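Local coordinates for protein short-chain type dehydrogenase/reductase (Mycobacterium ulcerans, PDB 3SVT) that probably acts as an NAD-dependent oxidoreductase of the short-chain dehydrogenase/reductase family, its substrate not established, at residues Thr86-Cys98 with Glu137-Ile149. Numbering follows the deposited sequence.
Sequences TAWHGRLHGVVHC and EMVRGGGGSFVGI
V95 and V147 lie on neighbouring parallel strands, 94-97 and 144-149, whose axes run 4.7 Å apart and 1° from parallel. They are two central strands of the Rossmann-type sheet of the SDR fold, joined by a beta-alpha-beta crossover through helix 113-140. Five backbone hydrogen bonds run from H93 O to I149 N. The straightest is H97 N to V147 O, with an N-H...O angle of 170°.

On one sheet face, V95 and F146 lie side by side. With CG anti to the backbone N (chi1 -173°), F146 brings CE2 to 3.6 Å from V95 CG1. Its CZ reaches H97 CB at 3.9 Å. The ring packs against V130 and L131 of helix 113-140. The H97 imidazole is hydrogen-bonded through ND1 to T17 OG1 and through NE2 to T127 OG1. On the other face, V96 CG1 meets I149 CD1, and helix 227-238 packs over V96 and V147.

At the N-terminal end of the strands, a Schellman motif at G142 follows the last turn of helix 113-140. M138 lays CG against L92 O and SD near G94 CA. The aliphatic part of E137 crosses T86, with CG 3.4 Å from T86 OG1, which is hydrogen-bonded to V82 O. Water 2 links L92 N to E137 O.

R91, extended from CG to NE, carries its guanidinium over the glycine turn. G141 O sits above the centre of one guanidinium face. Water 1, in the guanidinium plane, accepts from R91 NE at 3.1 Å and lies 2.8 Å from L92 O and 2.7 Å from G143 O.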
ATOM      1  N   THR B  86      27.085  15.508  17.882  1.00 34.72           N
ATOM      2  CA  THR B  86      27.062  16.745  17.132  1.00 34.96           C
ATOM      3  C   THR B  86      28.219  17.683  17.513  1.00 36.65           C
ATOM      4  O   THR B  86      28.820  18.342  16.662  1.00 37.02           O
ATOM      5  CB  THR B  86      25.727  17.453  17.384  1.00 35.31           C
ATOM      6  OG1 THR B  86      24.651  16.544  17.094  1.00 33.93           O
ATOM      7  CG2 THR B  86      25.614  18.708  16.529  1.00 33.52           C
ATOM      8  N   ALA B  87      28.508  17.736  18.806  1.00 37.10           N
ATOM      9  CA  ALA B  87      29.600  18.538  19.340  1.00 38.62           C
ATOM     10  C   ALA B  87      30.963  17.995  18.896  1.00 39.02           C
ATOM     11  O   ALA B  87      31.957  18.733  18.898  1.00 39.93           O
ATOM     12  CB  ALA B  87      29.516  18.593  20.862  1.00 38.92           C
ATOM     13  N   TRP B  88      31.004  16.721  18.502  1.00 37.76           N
ATOM     14  CA  TRP B  88      32.263  16.066  18.141  1.00 37.66           C
ATOM     15  C   TRP B  88      33.028  16.876  17.090  1.00 38.44           C
ATOM     16  O   TRP B  88      34.162  17.272  17.320  1.00 38.76           O
ATOM     17  CB  TRP B  88      31.973  14.663  17.621  1.00 36.01           C
ATOM     18  CG  TRP B  88      33.163  13.736  17.433  1.00 36.25           C
ATOM     19  CD1 TRP B  88      34.494  14.019  17.613  1.00 38.91           C
ATOM     20  CD2 TRP B  88      33.106  12.370  16.995  1.00 35.86           C
ATOM     21  NE1 TRP B  88      35.258  12.901  17.329  1.00 37.60           N
ATOM     22  CE2 TRP B  88      34.426  11.880  16.950  1.00 36.44           C
ATOM     23  CE3 TRP B  88      32.061  11.507  16.659  1.00 35.92           C
ATOM     24  CZ2 TRP B  88      34.722  10.569  16.571  1.00 36.06           C
ATOM     25  CZ3 TRP B  88      32.366  10.193  16.285  1.00 35.51           C
ATOM     26  CH2 TRP B  88      33.676   9.745  16.247  1.00 35.70           C
ATOM     27  N   HIS B  89      32.399  17.101  15.933  1.00 38.34           N
ATOM     28  CA  HIS B  89      32.977  17.935  14.861  1.00 39.40           C
ATOM     29  C   HIS B  89      32.119  19.142  14.495  1.00 39.71           C
ATOM     30  O   HIS B  89      32.523  19.938  13.638  1.00 41.35           O
ATOM     31  CB  HIS B  89      33.199  17.110  13.590  1.00 39.39           C
ATOM     32  CG  HIS B  89      34.114  15.948  13.787  1.00 39.16           C
ATOM     33  ND1 HIS B  89      33.673  14.642  13.730  1.00 35.27           N
ATOM     34  CD2 HIS B  89      35.440  15.893  14.069  1.00 38.57           C
ATOM     35  CE1 HIS B  89      34.693  13.832  13.958  1.00 37.35           C
ATOM     36  NE2 HIS B  89      35.774  14.566  14.170  1.00 37.89           N
ATOM     37  N   GLY B  90      30.961  19.292  15.131  1.00 38.49           N
ATOM     38  CA  GLY B  90      30.097  20.456  14.896  1.00 39.03           C
ATOM     39  C   GLY B  90      28.848  20.198  14.072  1.00 38.08           C
ATOM     40  O   GLY B  90      27.935  21.029  14.061  1.00 38.51           O
ATOM     41  N   ARG B  91      28.791  19.056  13.391  1.00 36.48           N
ATOM     42  CA  ARG B  91      27.660  18.740  12.531  1.00 35.69           C
ATOM     43  C   ARG B  91      27.333  17.264  12.576  1.00 33.69           C
ATOM     44  O   ARG B  91      28.231  16.453  12.679  1.00 33.77           O
ATOM     45  CB  ARG B  91      27.957  19.147  11.090  1.00 37.03           C
ATOM     46  CG  ARG B  91      26.693  19.399  10.275  1.00 38.11           C
ATOM     47  CD  ARG B  91      26.983  19.881   8.854  1.00 41.46           C
ATOM     48  NE  ARG B  91      25.923  19.500   7.916  1.00 42.71           N
ATOM     49  CZ  ARG B  91      25.912  19.795   6.615  1.00 46.10           C
ATOM     50  NH1 ARG B  91      26.892  20.517   6.074  1.00 47.95           N
ATOM     51  NH2 ARG B  91      24.902  19.383   5.854  1.00 45.80           N
ATOM     52  N   LEU B  92      26.049  16.924  12.498  1.00 32.08           N
ATOM     53  CA  LEU B  92      25.596  15.528  12.458  1.00 30.77           C
ATOM     54  C   LEU B  92      25.008  15.295  11.077  1.00 30.28           C
ATOM     55  O   LEU B  92      23.992  15.889  10.725  1.00 30.52           O
ATOM     56  CB  LEU B  92      24.565  15.225  13.552  1.00 29.47           C
ATOM     57  CG  LEU B  92      23.917  13.827  13.528  1.00 29.74           C
ATOM     58  CD1 LEU B  92      24.931  12.731  13.838  1.00 24.79           C
ATOM     59  CD2 LEU B  92      22.760  13.749  14.502  1.00 29.10           C
ATOM     60  N   HIS B  93      25.672  14.448  10.294  1.00 30.13           N
ATOM     61  CA  HIS B  93      25.306  14.211   8.905  1.00 30.12           C
ATOM     62  C   HIS B  93      24.190  13.185   8.766  1.00 28.83           C
ATOM     63  O   HIS B  93      23.469  13.171   7.775  1.00 29.43           O
ATOM     64  CB  HIS B  93      26.532  13.778   8.105  1.00 31.14           C
ATOM     65  CG  HIS B  93      27.520  14.879   7.921  1.00 32.60           C
ATOM     66  ND1 HIS B  93      28.507  15.156   8.843  1.00 33.38           N
ATOM     67  CD2 HIS B  93      27.611  15.839   6.968  1.00 33.70           C
ATOM     68  CE1 HIS B  93      29.203  16.205   8.435  1.00 34.29           C
ATOM     69  NE2 HIS B  93      28.677  16.637   7.301  1.00 34.45           N
ATOM     70  N   GLY B  94      24.042  12.306   9.734  1.00 27.87           N
ATOM     71  CA  GLY B  94      22.989  11.318   9.595  1.00 27.10           C
ATOM     72  C   GLY B  94      22.870  10.384  10.758  1.00 25.94           C
ATOM     73  O   GLY B  94      23.692  10.405  11.671  1.00 25.98           O
ATOM     74  N   VAL B  95      21.850   9.539  10.677  1.00 24.86           N
ATOM     75  CA  VAL B  95      21.531   8.611  11.735  1.00 24.88           C
ATOM     76  C   VAL B  95      21.046   7.350  11.091  1.00 24.38           C
ATOM     77  O   VAL B  95      20.302   7.403  10.117  1.00 25.70           O
ATOM     78  CB  VAL B  95      20.365   9.148  12.656  1.00 24.70           C
ATOM     79  CG1 VAL B  95      19.952   8.114  13.686  1.00 23.39           C
ATOM     80  CG2 VAL B  95      20.771  10.420  13.345  1.00 24.17           C
ATOM     81  N   VAL B  96      21.448   6.224  11.661  1.00 24.77           N
ATOM     82  CA  VAL B  96      20.842   4.942  11.375  1.00 24.54           C
ATOM     83  C   VAL B  96      20.361   4.345  12.686  1.00 24.99           C
ATOM     84  O   VAL B  96      21.173   4.059  13.606  1.00 25.01           O
ATOM     85  CB  VAL B  96      21.810   3.982  10.684  1.00 26.23           C
ATOM     86  CG1 VAL B  96      21.031   2.726  10.193  1.00 23.60           C
ATOM     87  CG2 VAL B  96      22.519   4.666   9.499  1.00 24.84           C
ATOM     88  N   HIS B  97      19.046   4.173  12.785  1.00 24.72           N
ATOM     89  CA  HIS B  97      18.406   3.781  14.026  1.00 24.18           C
ATOM     90  C   HIS B  97      18.057   2.293  13.966  1.00 24.34           C
ATOM     91  O   HIS B  97      17.075   1.885  13.341  1.00 23.79           O
ATOM     92  CB  HIS B  97      17.205   4.700  14.339  1.00 24.01           C
ATOM     93  CG  HIS B  97      16.388   4.267  15.524  1.00 26.58           C
ATOM     94  ND1 HIS B  97      16.902   4.203  16.805  1.00 27.94           N
ATOM     95  CD2 HIS B  97      15.102   3.843  15.614  1.00 26.64           C
ATOM     96  CE1 HIS B  97      15.967   3.768  17.632  1.00 28.21           C
ATOM     97  NE2 HIS B  97      14.861   3.559  16.938  1.00 27.26           N
ATOM     98  N   CYS B  98      18.910   1.484  14.595  1.00 24.33           N
ATOM     99  CA  CYS B  98      18.732   0.034  14.635  1.00 25.36           C
ATOM    100  C   CYS B  98      18.286  -0.498  15.991  1.00 26.25           C
ATOM    101  O   CYS B  98      17.946  -1.707  16.093  1.00 27.92           O
ATOM    102  CB  CYS B  98      20.032  -0.675  14.274  1.00 26.15           C
ATOM    103  SG  CYS B  98      20.905   0.081  12.925  1.00 26.43           S
ATOM    104  N   GLU B 137      19.355  18.866  15.178  1.00 30.71           N
ATOM    105  CA  GLU B 137      20.717  19.215  14.769  1.00 31.29           C
ATOM    106  C   GLU B 137      20.898  19.133  13.275  1.00 30.59           C
ATOM    107  O   GLU B 137      21.572  19.986  12.689  1.00 30.13           O
ATOM    108  CB  GLU B 137      21.760  18.335  15.446  1.00 31.93           C
ATOM    109  CG  GLU B 137      21.723  18.358  16.976  1.00 35.09           C
ATOM    110  CD  GLU B 137      21.894  19.740  17.558  1.00 36.44           C
ATOM    111  OE1 GLU B 137      22.519  20.594  16.908  1.00 38.02           O
ATOM    112  OE2 GLU B 137      21.379  19.969  18.665  1.00 39.17           O
ATOM    113  N   MET B 138      20.307  18.121  12.650  1.00 30.13           N
ATOM    114  CA  MET B 138      20.427  17.989  11.195  1.00 30.60           C
ATOM    115  C   MET B 138      19.770  19.167  10.478  1.00 30.62           C
ATOM    116  O   MET B 138      20.300  19.650   9.470  1.00 31.68           O
ATOM    117  CB  MET B 138      19.885  16.641  10.683  1.00 30.04           C
ATOM    118  CG  MET B 138      20.916  15.524  10.755  1.00 31.42           C
ATOM    119  SD  MET B 138      20.308  13.862  10.328  1.00 33.77           S
ATOM    120  CE  MET B 138      18.929  13.760  11.455  1.00 32.26           C
ATOM    121  N   VAL B 139      18.643  19.654  10.995  1.00 30.20           N
ATOM    122  CA  VAL B 139      18.037  20.860  10.445  1.00 30.14           C
ATOM    123  C   VAL B 139      18.977  22.067  10.613  1.00 31.12           C
ATOM    124  O   VAL B 139      19.260  22.784   9.654  1.00 30.71           O
ATOM    125  CB  VAL B 139      16.654  21.159  11.086  1.00 29.80           C
ATOM    126  CG1 VAL B 139      16.148  22.534  10.657  1.00 30.59           C
ATOM    127  CG2 VAL B 139      15.619  20.072  10.705  1.00 28.50           C
ATOM    128  N   ARG B 140      19.469  22.288  11.826  1.00 32.52           N
ATOM    129  CA  ARG B 140      20.443  23.373  12.059  1.00 34.33           C
ATOM    130  C   ARG B 140      21.701  23.256  11.191  1.00 34.60           C
ATOM    131  O   ARG B 140      22.276  24.264  10.789  1.00 35.08           O
ATOM    132  CB  ARG B 140      20.878  23.424  13.528  1.00 35.77           C
ATOM    133  CG  ARG B 140      19.739  23.543  14.512  1.00 39.34           C
ATOM    134  CD  ARG B 140      20.044  24.466  15.671  1.00 46.13           C
ATOM    135  NE  ARG B 140      19.222  24.113  16.833  1.00 50.82           N
ATOM    136  CZ  ARG B 140      19.639  23.405  17.889  1.00 53.74           C
ATOM    137  NH1 ARG B 140      18.785  23.134  18.868  1.00 55.48           N
ATOM    138  NH2 ARG B 140      20.891  22.965  17.983  1.00 54.66           N
ATOM    139  N   GLY B 141      22.135  22.030  10.917  1.00 34.24           N
ATOM    140  CA  GLY B 141      23.316  21.802  10.087  1.00 34.12           C
ATOM    141  C   GLY B 141      23.118  21.988   8.596  1.00 34.27           C
ATOM    142  O   GLY B 141      24.082  21.900   7.844  1.00 35.93           O
ATOM    143  N   GLY B 142      21.890  22.237   8.151  1.00 32.87           N
ATOM    144  CA  GLY B 142      21.622  22.469   6.736  1.00 32.30           C
ATOM    145  C   GLY B 142      21.195  21.233   5.955  1.00 31.23           C
ATOM    146  O   GLY B 142      21.131  21.257   4.722  1.00 31.13           O
ATOM    147  N   GLY B 143      20.891  20.144   6.663  1.00 29.76           N
ATOM    148  CA  GLY B 143      20.427  18.926   6.027  1.00 28.15           C
ATOM    149  C   GLY B 143      21.103  17.679   6.550  1.00 27.63           C
ATOM    150  O   GLY B 143      22.078  17.740   7.301  1.00 27.09           O
ATOM    151  N   GLY B 144      20.563  16.538   6.152  1.00 26.24           N
ATOM    152  CA  GLY B 144      21.142  15.247   6.512  1.00 25.84           C
ATOM    153  C   GLY B 144      20.193  14.134   6.166  1.00 24.94           C
ATOM    154  O   GLY B 144      19.233  14.352   5.433  1.00 24.24           O
ATOM    155  N   SER B 145      20.450  12.938   6.695  1.00 25.48           N
ATOM    156  CA  SER B 145      19.707  11.738   6.291  1.00 24.75           C
ATOM    157  C   SER B 145      19.471  10.788   7.461  1.00 24.70           C
ATOM    158  O   SER B 145      20.425  10.336   8.086  1.00 25.21           O
ATOM    159  CB  SER B 145      20.474  10.992   5.163  1.00 25.26           C
ATOM    160  OG  SER B 145      19.809   9.770   4.827  1.00 24.21           O
ATOM    161  N   PHE B 146      18.204  10.499   7.757  1.00 23.18           N
ATOM    162  CA  PHE B 146      17.846   9.645   8.879  1.00 22.98           C
ATOM    163  C   PHE B 146      17.325   8.321   8.287  1.00 22.20           C
ATOM    164  O   PHE B 146      16.440   8.338   7.451  1.00 22.60           O
ATOM    165  CB  PHE B 146      16.754  10.313   9.721  1.00 22.63           C
ATOM    166  CG  PHE B 146      16.442   9.590  10.997  1.00 23.51           C
ATOM    167  CD1 PHE B 146      15.692   8.416  10.991  1.00 20.32           C
ATOM    168  CD2 PHE B 146      16.912  10.082  12.222  1.00 20.86           C
ATOM    169  CE1 PHE B 146      15.417   7.742  12.182  1.00 22.56           C
ATOM    170  CE2 PHE B 146      16.643   9.415  13.406  1.00 20.26           C
ATOM    171  CZ  PHE B 146      15.899   8.248  13.392  1.00 21.44           C
ATOM    172  N   VAL B 147      17.883   7.203   8.705  1.00 21.55           N
ATOM    173  CA  VAL B 147      17.428   5.907   8.261  1.00 21.20           C
ATOM    174  C   VAL B 147      16.940   5.079   9.460  1.00 22.09           C
ATOM    175  O   VAL B 147      17.711   4.731  10.381  1.00 22.49           O
ATOM    176  CB  VAL B 147      18.568   5.159   7.527  1.00 21.40           C
ATOM    177  CG1 VAL B 147      18.086   3.750   7.022  1.00 20.43           C
ATOM    178  CG2 VAL B 147      19.119   6.028   6.385  1.00 18.15           C
ATOM    179  N   GLY B 148      15.664   4.747   9.443  1.00 22.58           N
ATOM    180  CA  GLY B 148      15.084   3.895  10.453  1.00 23.40           C
ATOM    181  C   GLY B 148      15.063   2.449  10.021  1.00 24.53           C
ATOM    182  O   GLY B 148      14.644   2.122   8.895  1.00 24.22           O
ATOM    183  N   ILE B 149      15.495   1.566  10.910  1.00 25.86           N
ATOM    184  CA  ILE B 149      15.427   0.127  10.615  1.00 27.26           C
ATOM    185  C   ILE B 149      14.149  -0.492  11.176  1.00 27.50           C
ATOM    186  O   ILE B 149      13.973  -0.600  12.387  1.00 27.53           O
ATOM    187  CB  ILE B 149      16.622  -0.651  11.147  1.00 28.27           C
ATOM    188  CG1 ILE B 149      17.935  -0.002  10.687  1.00 28.99           C
ATOM    189  CG2 ILE B 149      16.517  -2.130  10.696  1.00 27.32           C
ATOM    190  CD1 ILE B 149      18.158  -0.024   9.196  1.00 30.51           C
TER
HETATM  191  O   HOH W   1      23.505  18.394   9.482  1.00 20.93           O
HETATM  192  O   HOH W   2      24.243  19.349  12.618  1.00 27.91           O